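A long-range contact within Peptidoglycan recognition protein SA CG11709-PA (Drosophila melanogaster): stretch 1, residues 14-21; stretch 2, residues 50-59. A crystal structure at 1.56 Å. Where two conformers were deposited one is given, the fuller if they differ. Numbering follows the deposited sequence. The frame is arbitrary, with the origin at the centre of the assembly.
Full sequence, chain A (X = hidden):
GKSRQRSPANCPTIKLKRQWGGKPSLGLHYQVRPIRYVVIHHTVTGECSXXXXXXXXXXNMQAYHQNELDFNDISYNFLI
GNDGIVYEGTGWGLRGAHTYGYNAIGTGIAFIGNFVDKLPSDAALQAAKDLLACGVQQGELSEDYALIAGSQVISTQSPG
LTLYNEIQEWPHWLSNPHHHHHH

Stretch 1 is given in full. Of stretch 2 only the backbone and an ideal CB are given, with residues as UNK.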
# COMPACT_ATOMS: atom_id res chain seq x y z
N ILE A 14 12.26 4.39 5.23
CA ILE A 14 11.61 3.20 4.67
C ILE A 14 12.51 1.98 4.82
O ILE A 14 13.71 2.04 4.56
CB ILE A 14 11.26 3.44 3.21
CG1 ILE A 14 10.21 4.55 3.11
CG2 ILE A 14 10.74 2.15 2.59
CD1 ILE A 14 9.90 4.96 1.69
N LYS A 15 11.93 0.87 5.27
CA LYS A 15 12.69 -0.35 5.41
C LYS A 15 12.69 -1.05 4.05
O LYS A 15 11.68 -1.63 3.63
CB LYS A 15 12.09 -1.25 6.49
CG LYS A 15 12.68 -1.04 7.89
CD LYS A 15 12.79 0.43 8.22
CE LYS A 15 13.16 0.67 9.67
NZ LYS A 15 12.72 2.05 10.07
N LEU A 16 13.81 -0.95 3.36
CA LEU A 16 13.93 -1.49 2.01
C LEU A 16 13.92 -3.01 1.99
O LEU A 16 14.11 -3.67 3.00
CB LEU A 16 15.20 -0.97 1.34
CG LEU A 16 15.30 0.55 1.32
CD1 LEU A 16 16.67 0.97 0.74
CD2 LEU A 16 14.16 1.18 0.55
N LYS A 17 13.66 -3.56 0.80
CA LYS A 17 13.50 -5.00 0.61
C LYS A 17 14.61 -5.80 1.30
O LYS A 17 14.34 -6.73 2.07
CB LYS A 17 13.44 -5.27 -0.91
CG LYS A 17 13.08 -6.66 -1.36
CD LYS A 17 11.60 -6.95 -1.31
CE LYS A 17 10.82 -6.25 -2.40
NZ LYS A 17 11.34 -6.52 -3.80
N ARG A 18 15.87 -5.43 1.08
CA ARG A 18 17.03 -6.07 1.74
C ARG A 18 16.94 -6.08 3.27
O ARG A 18 17.34 -7.06 3.92
CB ARG A 18 18.31 -5.33 1.32
CG ARG A 18 19.44 -5.32 2.37
CD ARG A 18 20.64 -4.45 2.00
NE ARG A 18 21.05 -4.69 0.62
CZ ARG A 18 21.87 -3.91 -0.09
NH1 ARG A 18 22.39 -2.81 0.45
NH2 ARG A 18 22.15 -4.23 -1.34
N GLN A 19 16.42 -5.00 3.83
CA GLN A 19 16.38 -4.86 5.27
C GLN A 19 15.37 -5.79 5.91
O GLN A 19 15.50 -6.10 7.08
CB GLN A 19 16.08 -3.42 5.66
CG GLN A 19 17.16 -2.43 5.23
CD GLN A 19 16.80 -1.04 5.65
OE1 GLN A 19 16.21 -0.28 4.88
NE2 GLN A 19 17.15 -0.68 6.89
N TRP A 20 14.36 -6.20 5.15
CA TRP A 20 13.43 -7.23 5.67
C TRP A 20 13.64 -8.61 5.09
O TRP A 20 12.87 -9.55 5.37
CB TRP A 20 11.95 -6.81 5.64
CG TRP A 20 11.33 -6.38 4.33
CD1 TRP A 20 11.15 -5.11 3.88
CD2 TRP A 20 10.66 -7.23 3.36
NE1 TRP A 20 10.48 -5.11 2.67
CE2 TRP A 20 10.16 -6.39 2.34
CE3 TRP A 20 10.47 -8.62 3.24
CZ2 TRP A 20 9.46 -6.89 1.21
CZ3 TRP A 20 9.78 -9.11 2.10
CH2 TRP A 20 9.29 -8.25 1.11
N GLY A 21 14.68 -8.77 4.28
CA GLY A 21 15.00 -10.11 3.77
C GLY A 21 14.21 -10.49 2.53
O GLY A 21 14.07 -11.68 2.20
N UNK A 50 7.01 -4.48 14.54
CA UNK A 50 8.44 -4.33 14.47
C UNK A 50 9.06 -5.21 13.42
O UNK A 50 8.52 -6.26 13.06
CB UNK A 50 9.07 -4.63 15.83
N UNK A 51 10.23 -4.79 12.98
CA UNK A 51 10.90 -5.47 11.88
C UNK A 51 11.20 -6.93 12.18
O UNK A 51 11.07 -7.78 11.31
CB UNK A 51 12.20 -4.74 11.54
N UNK A 52 11.64 -7.25 13.41
CA UNK A 52 12.00 -8.62 13.70
C UNK A 52 10.85 -9.59 13.39
O UNK A 52 11.05 -10.63 12.78
CB UNK A 52 12.42 -8.75 15.17
N UNK A 53 9.65 -9.24 13.83
CA UNK A 53 8.49 -10.12 13.63
C UNK A 53 7.97 -9.97 12.19
O UNK A 53 7.62 -10.96 11.52
CB UNK A 53 7.38 -9.80 14.64
N UNK A 54 7.92 -8.73 11.72
CA UNK A 54 7.29 -8.50 10.43
C UNK A 54 8.07 -9.11 9.28
O UNK A 54 7.49 -9.45 8.25
CB UNK A 54 7.12 -7.00 10.19
N UNK A 55 9.38 -9.23 9.43
CA UNK A 55 10.15 -9.67 8.28
C UNK A 55 9.71 -11.03 7.75
O UNK A 55 9.57 -11.20 6.53
CB UNK A 55 11.64 -9.72 8.64
N UNK A 56 9.51 -12.01 8.63
CA UNK A 56 9.16 -13.35 8.14
C UNK A 56 7.78 -13.31 7.49
O UNK A 56 7.52 -13.97 6.45
CB UNK A 56 9.19 -14.37 9.28
N UNK A 57 6.89 -12.53 8.08
CA UNK A 57 5.56 -12.39 7.53
C UNK A 57 5.62 -11.82 6.12
O UNK A 57 4.94 -12.31 5.21
CB UNK A 57 4.70 -11.50 8.43
N UNK A 58 6.47 -10.80 5.92
CA UNK A 58 6.56 -10.18 4.62
C UNK A 58 7.25 -11.13 3.63
O UNK A 58 6.89 -11.18 2.45
CB UNK A 58 7.31 -8.85 4.72
N UNK A 59 8.25 -11.86 4.10
CA UNK A 59 8.90 -12.85 3.22
C UNK A 59 7.91 -13.87 2.67
O UNK A 59 7.94 -14.21 1.47
CB UNK A 59 10.01 -13.58 3.98

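Stretch 2 is a helix that passes Trp-20 and Gly-21 of stretch 1, and the nearest pair of CA atoms is that of Trp-20 and position 55, 4.9 Å apart. What stretch 1 offers it is mainly the indole ring of Trp-20, the carbonyl oxygens at the end of its short, weakly bonded helix, and the aliphatic part of Lys-15.

Position 50 has nothing of stretch 1 within 5.5 Å of its ideal CB. Its phi of 89° is positive, which favours glycine over other residues, and the residue is Gly-50.

At position 51 the CA-to-CB bond points toward stretch 1, yet the ideal CB remains 5.2 Å from Lys-15 CG. There is room for a side chain of some length, and the neighbouring surface includes the CB of Trp-20 and the methylenes of Lys-15; leucine, isoleucine or methionine would suit it. The residue is Leu-51, with chi1 t and chi2 p. Its CD1 packs 3.8 Å from Trp-20 CB and also lies 3.8 Å from Gln-19 O, while its CD2 comes within 4.5 Å of Lys-15 CG.

Positions 52 and 53 are out of reach of stretch 1, which therefore sets no preference; they are Leu-52 and Lys-53. Position 54 points sideways, with nothing of stretch 1 near its ideal CB, so the contact again leaves the choice open. It is Cys-54, bonded covalently to a group elsewhere in the structure.

Position 55 lies where the two backbones come closest. Its CB points sideways, and the ideal CB is already 3.5 Å from Trp-20 O, so a small residue such as alanine, serine or glycine fits most simply. It is Ala-55, whose methyl sits 3.4 Å from Trp-20 O, measured from its CB, and 4.1 Å from CB to Trp-20 CB.

Position 56 points away and could readily carry a polar or charged side chain; it is Glu-56. Position 57 is out of reach, and stretch 1 does not distinguish among candidates; it is Ile-57.

Position 58 points toward the indole, and its ideal CB is a tight 3.5 Å from Trp-20 CE3. An aliphatic side chain can lay its first carbon on the ring and run on along it. The residue is Leu-58, with chi1 m and chi2 t: its CB stands 3.8 Å from the centroid of the six-membered ring of Trp-20, 25° off the ring normal, a CH-pi contact over one face, and its CD1 follows the indole, 4.0 Å from Trp-20 CD2.

Position 59 points sideways, with its ideal CB 4.8 Å from Gly-21 O and 4.9 Å from Trp-20 CZ3. The nearby carbonyl oxygens call for a donor on a side chain long enough to turn back, as glutamine, lysine or arginine might. The residue is Gln-59, and its end comes nearer than its CB direction suggests. Its NE2 donates a nearly linear hydrogen bond of 2.9 Å to Trp-20 O, at 177°. On the way, its CG passes 3.6 Å from Gly-21 O and 4.2 Å from Trp-20 CE3.

Stretch 2 50-59: GLLKCAEILQ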
# COMPACT_ATOMS: atom_id res chain seq x y z
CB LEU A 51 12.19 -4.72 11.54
CG LEU A 51 13.11 -5.26 10.45
CD1 LEU A 51 12.42 -5.39 9.12
CD2 LEU A 51 14.40 -4.39 10.34
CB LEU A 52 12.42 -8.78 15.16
CG LEU A 52 13.91 -8.61 15.41
CD1 LEU A 52 14.24 -9.23 16.74
CD2 LEU A 52 14.77 -9.23 14.29
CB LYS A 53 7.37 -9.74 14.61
CG LYS A 53 7.75 -9.84 16.08
CD LYS A 53 7.79 -11.30 16.50
CE LYS A 53 8.34 -11.48 17.93
NZ LYS A 53 7.63 -10.65 18.94
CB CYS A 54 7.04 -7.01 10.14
SG CYS A 54 5.70 -6.30 11.16
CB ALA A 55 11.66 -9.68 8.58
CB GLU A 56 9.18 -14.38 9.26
CG GLU A 56 9.11 -15.80 8.71
CD GLU A 56 9.03 -16.85 9.80
OE1 GLU A 56 9.47 -16.56 10.93
OE2 GLU A 56 8.53 -17.97 9.51
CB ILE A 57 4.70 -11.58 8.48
CG1 ILE A 57 4.33 -12.50 9.67
CG2 ILE A 57 3.46 -11.06 7.79
CD1 ILE A 57 3.97 -11.79 10.91
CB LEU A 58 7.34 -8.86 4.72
CG LEU A 58 6.59 -7.78 5.51
CD1 LEU A 58 7.59 -6.65 5.88
CD2 LEU A 58 5.38 -7.25 4.71
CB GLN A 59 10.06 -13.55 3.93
CG GLN A 59 11.23 -12.60 4.23
CD GLN A 59 12.16 -13.20 5.25
OE1 GLN A 59 12.19 -14.42 5.43
NE2 GLN A 59 12.93 -12.36 5.91
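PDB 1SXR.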